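Local coordinates for ABC transporter, substrate-binding protein (Clostridium perfringens, PDB 4EDP) that probably binds a solute outside the cell membrane and delivers it to its ABC transporter for uptake, at residues Y91-E94 with S95-E98; T175-G178 with P179-V182; A200-K203 with E204-A207; I330-K333 with F334-V338; Q341-N344 with N345-I349. All coordinates share one frame; numbering follows the deposited sequence. Where two conformers were deposited one is given.

Contact 1: Y91-E94 with S95-E98; sequences YLAE and SFAE. With ACT (acetate ion), chain E.
A93 is the N-cap residue where strand 89-93 gives way to helix 94-103, and its carbonyl oxygen starts the helical bonding. It takes the N-H of A97 almost straight on, with A97 N to A93 O at 2.9 Å, the donor lying in the carbonyl plane. F96 N also reaches A93 O, but at an N-H...O angle of only 126° that bond is weak. One residue on, E98 N gives a second full helical bond to E94 O at 2.9 Å, so the helix is wound from its first turn.

Apolar groups close the corner. L92 runs across F96 at about a right angle, and its CD1 lies 3.8 Å from A97 CA; with CG set opposite the carbonyl carbon (chi1 -66°), the leucine branch spreads over the start of the helix. The methyl of A93 meets the F96 ring at its edge, CB to CD2 4.1 Å.

Two residues before the junction, the Y91 hydroxyl donates to an acetate oxygen in the plane of its ring, OH to O 2.6 Å; the ion probably came from the crystallisation liquor. E98 turns its carboxylate away to N336.

N72 receives the backbone N-H of A93, and helix 72-81 also packs on L92 and F96. Strand 262-269 pairs antiparallel with strand 89-93, while helix 332-350 covers E94 and S95 through F332.

Contact 2: T175-G178 with P179-V182; sequences TTNG and PAMV
The shortest sound polar link between T175-G178 and P179-V182 runs through a water, which donates to T176 O at 2.8 Å and accepts from A180 N at 3.0 Å. It thereby joins a carbonyl of the turn to an amide of the first helical turn. The direct bonds follow one residue later. M181 N reaches N177 O at 3.1 Å, its donor tilted 22° from the carbonyl plane, and V182 N meets G178 O at 3.2 Å in the plane of the G178 carbonyl.

Before the helix the chain folds through a type I turn, closed by G178 N bonding to T175 O. N177 occupies the N-cap position, yet its side chain makes no capping bond; it is the backbone oxygen that serves the helix. The ring of P179 follows directly, with CD 3.8 Å from T175 O. Side chains graze the same carbonyls: A180 CB lies 3.5 Å from N177 O, and CG2 of V182, set opposite the carbonyl carbon, packs beside G178 O.

P179 and V182 then face helix 332-350 through F332 and W342. With proline contributing no N-H at the second helical position and no side-chain cap at N177, the opening of helix 178-189 relies on main-chain oxygens and one bridging water for its polar pairing.

Contact 3: A200-K203 with E204-A207; sequences AAFK and ELEA
K203 and E206 both set CG opposite their own carbonyl carbon (chi1 -69° and -66°), which sends the two chains out side by side in the same direction. The lysine then bends at chi2, while the glutamate runs on extended, and K203 CD passes E206 OE1 at 3.8 Å. K203 NZ and E206 OE2 stay 4.2 Å apart, too far for a salt bridge. Water closes the gap: one molecule accepts from K203 NZ and donates to E206 OE1, and a second donates both to E206 OE1 and to K203 O, the latter at 2.8 Å. E206 OE1 therefore takes two water hydrogens, an arrangement consistent with charges softened by solvent at a helix surface.

On another side of the helix the pairing is apolar. L205 CD1 approaches the F202 ring obliquely, 3.6 Å from F202 CD1. Four consecutive i to i+4 backbone bonds run through the two turns, the shortest being L205 N to A201 O at 2.9 Å.

E204 directs its carboxylate to K188 in a salt bridge, tying helix 199-208 to helix 178-189, on which A201 and L205 also rest. F202 meets W342 edge-to-face and L205 touches W346, so the same helix lies against helix 332-350.

Contact 4: I330-K333 with F334-V338; sequences IDFK and FVNSV. With ACT (acetate ion), chain G.
Hydrogen bonds to D331 dominate the link between I330-K333 and F334-V338. Its carboxylate oxygen OD1 accepts from F334 N at 3.2 Å, from well above the carboxylate plane, and takes a weak bond from K333 N, poorly angled at 125°. CG standing opposite the backbone N (chi1 176°) carries the carboxylate forward to the amides of the first turn. The D331 carbonyl oxygen receives V335 N at 3.0 Å, nearly straight, and N336 N follows to F332 O. D331 is thus the N-cap of helix 332-350, with side chain and main chain both engaged; its OD2 also forms a salt bridge with K194. S337 turns its hydroxyl back to the preceding turn, OG donating to F334 O on a lone pair at 2.5 Å. N336 ND2 bonds to E98 OE1 and S95 O, while N336 OD1 lies at the edge of the F332 ring, the planes 54° apart.

Apolar contact gathers around I330 CG2, which meets V335 CG2 at 3.6 Å and lies over one face of the F332 ring, offset toward the rim. V335 CG1 approaches that ring obliquely.

As for the bound ion, D331 N donates along a straight line to an acetate oxygen at 2.8 Å, the ion probably carried over from crystallisation.

Contact 5: Q341-N344 with N345-I349; sequences QWVN and NWNRI
Q341 and N345 project side by side in the same direction, one helical turn apart, with their amide planes nearly perpendicular at 82°. The touch is between Q341 CG and N345 ND2, 3.9 Å apart, rather than amide to amide. Q341 is fully extended and sends NE2 on to E199. N345 has its CG opposite the carbonyl carbon (chi1 -78°), which folds the amide back beside Q341 O. A water donates to Q341 O and, weakly, to N345 OD1, bridging the two.

V343 and N347, two residues further on, also lie side by side: V343 CG1 sits 3.6 Å from N347 ND2, an aliphatic branch beside an amide nitrogen.

Beneath the side chains lies regular alpha-helix, close to the C-terminal end of helix 332-350. N345 N to Q341 O is 2.9 Å at 171°, and W346 N to W342 O is 2.8 Å; N347 and R348 continue the i to i+4 series to V343 O and N344 O.

R348 bends at chi3 and returns its guanidinium toward N345. R348 NH2 donates to N345 OD1 at 3.3 Å; the oxygen lies in the guanidinium plane, but the donor stands above the plane of the asparagine amide. W342 and W346 point instead to the protein interior: W342 donates NE1 to N197 O, while W346 packs on M181.

Contact 2 is the buried one, mostly apolar where it meets its neighbours, whereas contacts 1, 3, 4 and 5 each combine a covered face with a more open one. Contacts 4 and 5 share helix 332-350, which ties the set together: its start meets contact 1 mainly through N336 and also packs on P179 of contact 2; farther along W342 and W346 reach contacts 2 and 3, and I349 contact 3. Contacts 1, 2 and 4 mark helix starts, headed by a main-chain oxygen, a main-chain oxygen with water, and an aspartate cap. Contacts 3 and 5 lie within helices, where waters join side chains to one another or to backbone carbonyls.

Contact 1: Y91-E94 with S95-E98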
# COMPACT_ATOMS: atom_id res chain seq x y z
N TYR A 91 7.23 -2.82 11.51
CA TYR A 91 6.79 -2.82 10.10
C TYR A 91 5.25 -2.72 10.08
O TYR A 91 4.57 -3.53 10.71
CB TYR A 91 7.16 -4.13 9.40
CG TYR A 91 8.58 -4.34 8.89
CD1 TYR A 91 9.62 -4.66 9.75
CD2 TYR A 91 8.85 -4.29 7.53
CE1 TYR A 91 10.91 -4.89 9.25
CE2 TYR A 91 10.12 -4.52 7.04
CZ TYR A 91 11.15 -4.82 7.91
OH TYR A 91 12.40 -5.06 7.41
N LEU A 92 4.71 -1.73 9.37
CA LEU A 92 3.26 -1.56 9.23
C LEU A 92 2.90 -0.93 7.90
O LEU A 92 3.73 -0.28 7.26
CB LEU A 92 2.68 -0.62 10.32
CG LEU A 92 2.70 -1.04 11.80
CD1 LEU A 92 2.45 0.16 12.73
CD2 LEU A 92 1.69 -2.15 12.02
N ALA A 93 1.66 -1.14 7.48
CA ALA A 93 1.13 -0.43 6.34
C ALA A 93 1.10 1.04 6.81
O ALA A 93 0.87 1.31 7.99
CB ALA A 93 -0.28 -0.92 5.99
N GLU A 94 1.34 1.98 5.91
CA GLU A 94 1.40 3.39 6.30
C GLU A 94 0.16 3.86 7.09
O GLU A 94 0.30 4.64 8.05
CB GLU A 94 1.61 4.29 5.07
CG GLU A 94 1.84 5.73 5.48
CD GLU A 94 1.92 6.71 4.33
OE1 GLU A 94 1.64 6.33 3.18
OE2 GLU A 94 2.24 7.89 4.63
N SER A 95 -1.04 3.41 6.71
CA SER A 95 -2.28 3.83 7.39
C SER A 95 -2.21 3.52 8.88
O SER A 95 -2.67 4.31 9.70
CB SER A 95 -3.52 3.18 6.79
OG SER A 95 -3.52 1.78 6.99
N PHE A 96 -1.65 2.36 9.22
CA PHE A 96 -1.49 1.95 10.61
C PHE A 96 -0.29 2.64 11.24
O PHE A 96 -0.35 3.04 12.40
CB PHE A 96 -1.33 0.42 10.72
CG PHE A 96 -2.59 -0.33 10.43
CD1 PHE A 96 -3.49 -0.61 11.45
CD2 PHE A 96 -2.89 -0.77 9.16
CE1 PHE A 96 -4.66 -1.30 11.20
CE2 PHE A 96 -4.05 -1.45 8.91
CZ PHE A 96 -4.94 -1.72 9.93
N ALA A 97 0.78 2.81 10.47
CA ALA A 97 1.96 3.49 11.01
C ALA A 97 1.58 4.89 11.49
O ALA A 97 2.04 5.32 12.55
CB ALA A 97 3.10 3.56 9.99
N GLU A 98 0.74 5.58 10.72
CA GLU A 98 0.32 6.94 11.06
C GLU A 98 -0.46 6.97 12.39
O GLU A 98 -0.36 7.92 13.16
CB GLU A 98 -0.49 7.55 9.90
CG GLU A 98 -0.80 9.04 10.05
CD GLU A 98 -1.82 9.34 11.15
OE1 GLU A 98 -2.66 8.47 11.43
OE2 GLU A 98 -1.81 10.46 11.71
C ACT E . 11.87 -5.86 4.00
O ACT E . 12.62 -5.24 4.79
OXT ACT E . 11.96 -5.55 2.78
CH3 ACT E . 10.91 -6.92 4.45

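Contact 2: T175-G178 with P179-V182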
# COMPACT_ATOMS: atom_id res chain seq x y z
N THR A 175 -10.40 -1.59 3.17
CA THR A 175 -9.24 -2.25 2.56
C THR A 175 -8.16 -1.23 2.28
O THR A 175 -8.39 -0.02 2.36
CB THR A 175 -9.60 -2.89 1.20
OG1 THR A 175 -9.90 -1.86 0.25
CG2 THR A 175 -10.79 -3.87 1.34
N THR A 176 -6.98 -1.72 1.94
CA THR A 176 -5.85 -0.83 1.66
C THR A 176 -6.16 0.30 0.71
O THR A 176 -5.77 1.44 0.94
CB THR A 176 -4.69 -1.64 1.06
OG1 THR A 176 -4.34 -2.66 1.99
CG2 THR A 176 -3.48 -0.73 0.77
N ASN A 177 -6.91 -0.02 -0.34
CA ASN A 177 -7.24 0.95 -1.39
C ASN A 177 -8.57 1.65 -1.29
O ASN A 177 -8.98 2.34 -2.22
CB ASN A 177 -7.02 0.27 -2.74
CG ASN A 177 -5.57 -0.05 -2.94
OD1 ASN A 177 -4.73 0.85 -2.92
ND2 ASN A 177 -5.24 -1.33 -3.07
N GLY A 178 -9.21 1.55 -0.13
CA GLY A 178 -10.47 2.25 0.10
C GLY A 178 -10.31 3.76 -0.00
O GLY A 178 -11.06 4.43 -0.71
N PRO A 179 -9.31 4.33 0.70
CA PRO A 179 -9.09 5.77 0.62
C PRO A 179 -8.82 6.23 -0.81
O PRO A 179 -9.33 7.27 -1.22
CB PRO A 179 -7.87 5.98 1.52
CG PRO A 179 -8.05 4.93 2.58
CD PRO A 179 -8.61 3.73 1.86
N ALA A 180 -8.04 5.46 -1.56
CA ALA A 180 -7.78 5.80 -2.95
C ALA A 180 -9.08 5.88 -3.75
O ALA A 180 -9.24 6.77 -4.57
CB ALA A 180 -6.81 4.76 -3.59
N MET A 181 -9.99 4.95 -3.50
CA MET A 181 -11.25 4.93 -4.22
C MET A 181 -12.05 6.24 -3.94
O MET A 181 -12.66 6.81 -4.85
CB MET A 181 -12.03 3.65 -3.87
CG MET A 181 -13.14 3.38 -4.82
SD MET A 181 -12.52 3.00 -6.47
CE MET A 181 -13.87 3.74 -7.40
N VAL A 182 -12.00 6.73 -2.70
CA VAL A 182 -12.66 7.99 -2.35
C VAL A 182 -11.95 9.15 -3.08
O VAL A 182 -12.61 10.08 -3.58
CB VAL A 182 -12.69 8.24 -0.82
CG1 VAL A 182 -13.25 9.61 -0.49
CG2 VAL A 182 -13.47 7.13 -0.09
O HOH W 1 -5.80 3.93 -0.35

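Contact 3: A200-K203 with E204-A207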
# COMPACT_ATOMS: atom_id res chain seq x y z
N ALA A 200 -18.18 15.89 -1.73
CA ALA A 200 -18.41 15.81 -3.17
C ALA A 200 -17.99 14.44 -3.71
O ALA A 200 -18.62 13.89 -4.59
CB ALA A 200 -17.66 16.94 -3.91
N ALA A 201 -16.93 13.88 -3.13
CA ALA A 201 -16.44 12.58 -3.57
C ALA A 201 -17.54 11.56 -3.29
O ALA A 201 -17.82 10.69 -4.12
CB ALA A 201 -15.16 12.21 -2.85
N PHE A 202 -18.17 11.66 -2.12
CA PHE A 202 -19.22 10.71 -1.79
C PHE A 202 -20.44 10.86 -2.68
O PHE A 202 -21.09 9.85 -2.98
CB PHE A 202 -19.52 10.65 -0.28
CG PHE A 202 -18.49 9.84 0.47
CD1 PHE A 202 -18.51 8.47 0.42
CD2 PHE A 202 -17.50 10.46 1.20
CE1 PHE A 202 -17.55 7.72 1.08
CE2 PHE A 202 -16.54 9.71 1.86
CZ PHE A 202 -16.58 8.34 1.80
N LYS A 203 -20.73 12.08 -3.16
CA LYS A 203 -21.84 12.28 -4.09
C LYS A 203 -21.50 11.58 -5.42
O LYS A 203 -22.40 11.04 -6.08
CB LYS A 203 -22.15 13.76 -4.32
CG LYS A 203 -22.76 14.48 -3.12
CD LYS A 203 -24.12 13.92 -2.71
CE LYS A 203 -24.74 14.76 -1.60
NZ LYS A 203 -26.11 14.28 -1.22
N GLU A 204 -20.22 11.59 -5.81
CA GLU A 204 -19.82 10.89 -7.04
C GLU A 204 -19.90 9.38 -6.83
O GLU A 204 -20.25 8.64 -7.74
CB GLU A 204 -18.43 11.30 -7.53
CG GLU A 204 -18.34 12.71 -8.05
CD GLU A 204 -19.13 12.94 -9.35
OE1 GLU A 204 -19.57 11.97 -10.00
OE2 GLU A 204 -19.29 14.10 -9.73
N LEU A 205 -19.59 8.92 -5.63
CA LEU A 205 -19.71 7.49 -5.32
C LEU A 205 -21.18 7.05 -5.40
O LEU A 205 -21.47 5.94 -5.87
CB LEU A 205 -19.07 7.14 -3.98
CG LEU A 205 -17.53 7.21 -3.97
CD1 LEU A 205 -17.00 7.10 -2.57
CD2 LEU A 205 -16.92 6.10 -4.86
N GLU A 206 -22.11 7.90 -4.95
CA GLU A 206 -23.54 7.58 -5.09
C GLU A 206 -23.86 7.39 -6.57
O GLU A 206 -24.60 6.46 -6.96
CB GLU A 206 -24.47 8.70 -4.57
CG GLU A 206 -24.43 8.94 -3.12
CD GLU A 206 -25.44 10.00 -2.68
OE1 GLU A 206 -25.99 10.74 -3.53
OE2 GLU A 206 -25.69 10.08 -1.46
N ALA A 207 -23.32 8.28 -7.40
CA ALA A 207 -23.56 8.24 -8.83
C ALA A 207 -22.97 6.98 -9.48
O ALA A 207 -23.44 6.55 -10.53
CB ALA A 207 -23.02 9.49 -9.52
O HOH W 2 -27.25 12.70 -2.73
O HOH W 3 -24.96 12.06 -6.02

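Contact 4: I330-K333 with F334-V338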
# COMPACT_ATOMS: atom_id res chain seq x y z
N ILE A 330 -1.34 9.39 -0.90
CA ILE A 330 -2.39 9.79 0.04
C ILE A 330 -1.81 10.31 1.35
O ILE A 330 -0.83 9.78 1.85
CB ILE A 330 -3.34 8.62 0.31
CG1 ILE A 330 -4.11 8.30 -0.99
CG2 ILE A 330 -4.33 8.94 1.42
CD1 ILE A 330 -5.04 7.14 -0.86
N ASP A 331 -2.41 11.38 1.89
CA ASP A 331 -1.97 11.93 3.17
C ASP A 331 -2.76 11.22 4.26
O ASP A 331 -3.93 11.57 4.53
CB ASP A 331 -2.25 13.43 3.22
CG ASP A 331 -1.91 14.06 4.57
OD1 ASP A 331 -1.59 13.34 5.54
OD2 ASP A 331 -1.99 15.31 4.66
N PHE A 332 -2.15 10.21 4.88
CA PHE A 332 -2.86 9.46 5.93
C PHE A 332 -3.08 10.19 7.25
O PHE A 332 -3.94 9.81 8.04
CB PHE A 332 -2.27 8.07 6.10
CG PHE A 332 -2.73 7.14 5.05
CD1 PHE A 332 -3.98 6.54 5.15
CD2 PHE A 332 -1.97 6.90 3.93
CE1 PHE A 332 -4.43 5.70 4.18
CE2 PHE A 332 -2.41 6.07 2.96
CZ PHE A 332 -3.65 5.47 3.07
N LYS A 333 -2.33 11.26 7.48
CA LYS A 333 -2.57 12.06 8.66
C LYS A 333 -3.98 12.64 8.49
O LYS A 333 -4.82 12.60 9.40
CB LYS A 333 -1.54 13.17 8.82
CG LYS A 333 -1.68 13.92 10.14
CD LYS A 333 -0.58 14.94 10.40
CE LYS A 333 -0.81 15.58 11.76
NZ LYS A 333 0.28 16.51 12.19
N PHE A 334 -4.24 13.18 7.30
CA PHE A 334 -5.56 13.75 7.03
C PHE A 334 -6.65 12.68 6.93
O PHE A 334 -7.68 12.79 7.58
CB PHE A 334 -5.58 14.61 5.76
CG PHE A 334 -6.96 15.11 5.43
CD1 PHE A 334 -7.48 16.21 6.09
CD2 PHE A 334 -7.76 14.42 4.53
CE1 PHE A 334 -8.78 16.64 5.82
CE2 PHE A 334 -9.06 14.85 4.26
CZ PHE A 334 -9.56 15.94 4.90
N VAL A 335 -6.41 11.65 6.13
CA VAL A 335 -7.40 10.60 5.91
C VAL A 335 -7.81 9.91 7.21
O VAL A 335 -9.00 9.69 7.45
CB VAL A 335 -6.93 9.60 4.82
CG1 VAL A 335 -7.80 8.34 4.82
CG2 VAL A 335 -6.95 10.30 3.41
N ASN A 336 -6.84 9.55 8.04
CA ASN A 336 -7.18 8.91 9.30
C ASN A 336 -8.04 9.82 10.18
O ASN A 336 -8.85 9.32 10.96
CB ASN A 336 -5.94 8.41 10.04
CG ASN A 336 -5.36 7.16 9.42
OD1 ASN A 336 -5.98 6.54 8.56
ND2 ASN A 336 -4.15 6.79 9.84
N SER A 337 -7.87 11.14 10.07
CA SER A 337 -8.66 12.09 10.87
C SER A 337 -10.13 12.12 10.46
O SER A 337 -10.98 12.58 11.23
CB SER A 337 -8.09 13.53 10.83
OG SER A 337 -8.37 14.19 9.59
N VAL A 338 -10.45 11.66 9.25
CA VAL A 338 -11.82 11.64 8.77
C VAL A 338 -12.32 10.22 8.44
O VAL A 338 -13.42 10.07 7.92
CB VAL A 338 -11.99 12.51 7.48
CG1 VAL A 338 -11.80 14.01 7.79
CG2 VAL A 338 -11.06 12.07 6.34
C ACT G . -4.61 13.81 0.22
O ACT G . -4.57 12.62 0.51
OXT ACT G . -3.50 14.39 0.17
CH3 ACT G . -5.91 14.48 -0.11

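Contact 5: Q341-N344 with N345-I349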
# COMPACT_ATOMS: atom_id res chain seq x y z
N GLN A 341 -15.87 9.08 9.62
CA GLN A 341 -16.87 9.74 8.79
C GLN A 341 -16.97 9.04 7.43
O GLN A 341 -18.07 8.74 6.96
CB GLN A 341 -16.51 11.22 8.59
CG GLN A 341 -17.49 12.03 7.74
CD GLN A 341 -17.10 13.51 7.66
OE1 GLN A 341 -16.29 13.99 8.44
NE2 GLN A 341 -17.68 14.23 6.70
N TRP A 342 -15.81 8.76 6.84
CA TRP A 342 -15.75 8.09 5.53
C TRP A 342 -16.38 6.71 5.55
O TRP A 342 -17.17 6.37 4.67
CB TRP A 342 -14.32 8.04 5.04
CG TRP A 342 -13.84 9.33 4.43
CD1 TRP A 342 -14.37 10.58 4.64
CD2 TRP A 342 -12.66 9.52 3.64
NE1 TRP A 342 -13.64 11.52 3.95
CE2 TRP A 342 -12.57 10.90 3.35
CE3 TRP A 342 -11.69 8.66 3.12
CZ2 TRP A 342 -11.56 11.43 2.56
CZ3 TRP A 342 -10.68 9.19 2.34
CH2 TRP A 342 -10.61 10.56 2.07
N VAL A 343 -16.04 5.91 6.55
CA VAL A 343 -16.63 4.59 6.69
C VAL A 343 -18.16 4.69 6.83
O VAL A 343 -18.89 3.95 6.18
CB VAL A 343 -16.01 3.85 7.88
CG1 VAL A 343 -16.78 2.59 8.17
CG2 VAL A 343 -14.54 3.56 7.59
N ASN A 344 -18.64 5.60 7.68
CA ASN A 344 -20.08 5.79 7.85
C ASN A 344 -20.74 6.15 6.52
O ASN A 344 -21.72 5.52 6.12
CB ASN A 344 -20.38 6.87 8.89
CG ASN A 344 -20.11 6.41 10.31
OD1 ASN A 344 -19.79 5.24 10.54
ND2 ASN A 344 -20.27 7.31 11.27
N ASN A 345 -20.19 7.15 5.84
CA ASN A 345 -20.72 7.59 4.54
C ASN A 345 -20.72 6.47 3.50
O ASN A 345 -21.69 6.29 2.75
CB ASN A 345 -19.89 8.74 3.98
CG ASN A 345 -20.20 10.08 4.62
OD1 ASN A 345 -21.25 10.29 5.21
ND2 ASN A 345 -19.27 11.03 4.45
N TRP A 346 -19.61 5.74 3.44
CA TRP A 346 -19.44 4.65 2.47
C TRP A 346 -20.48 3.57 2.68
O TRP A 346 -21.16 3.17 1.74
CB TRP A 346 -18.05 4.04 2.63
CG TRP A 346 -17.73 2.93 1.68
CD1 TRP A 346 -18.06 1.60 1.81
CD2 TRP A 346 -16.96 3.02 0.47
NE1 TRP A 346 -17.56 0.88 0.75
CE2 TRP A 346 -16.87 1.73 -0.08
CE3 TRP A 346 -16.31 4.08 -0.19
CZ2 TRP A 346 -16.19 1.47 -1.27
CZ3 TRP A 346 -15.64 3.83 -1.37
CH2 TRP A 346 -15.58 2.53 -1.90
N ASN A 347 -20.58 3.09 3.92
CA ASN A 347 -21.55 2.05 4.24
C ASN A 347 -22.99 2.49 3.99
O ASN A 347 -23.79 1.71 3.51
CB ASN A 347 -21.36 1.57 5.69
CG ASN A 347 -20.06 0.79 5.88
OD1 ASN A 347 -19.49 0.26 4.92
ND2 ASN A 347 -19.60 0.69 7.12
N ARG A 348 -23.31 3.74 4.31
CA ARG A 348 -24.64 4.28 4.08
C ARG A 348 -24.96 4.23 2.58
O ARG A 348 -26.06 3.88 2.18
CB ARG A 348 -24.72 5.71 4.60
CG ARG A 348 -26.02 6.46 4.30
CD ARG A 348 -26.00 7.85 4.93
NE ARG A 348 -24.85 8.63 4.49
CZ ARG A 348 -24.80 9.36 3.37
NH1 ARG A 348 -25.85 9.42 2.56
NH2 ARG A 348 -23.69 10.02 3.06
N ILE A 349 -23.96 4.57 1.77
CA ILE A 349 -24.12 4.60 0.32
C ILE A 349 -24.07 3.26 -0.40
O ILE A 349 -24.91 2.99 -1.26
CB ILE A 349 -22.98 5.40 -0.34
CG1 ILE A 349 -23.18 6.89 -0.12
CG2 ILE A 349 -22.95 5.14 -1.83
CD1 ILE A 349 -22.07 7.72 -0.73
O HOH W 4 -20.40 10.44 7.92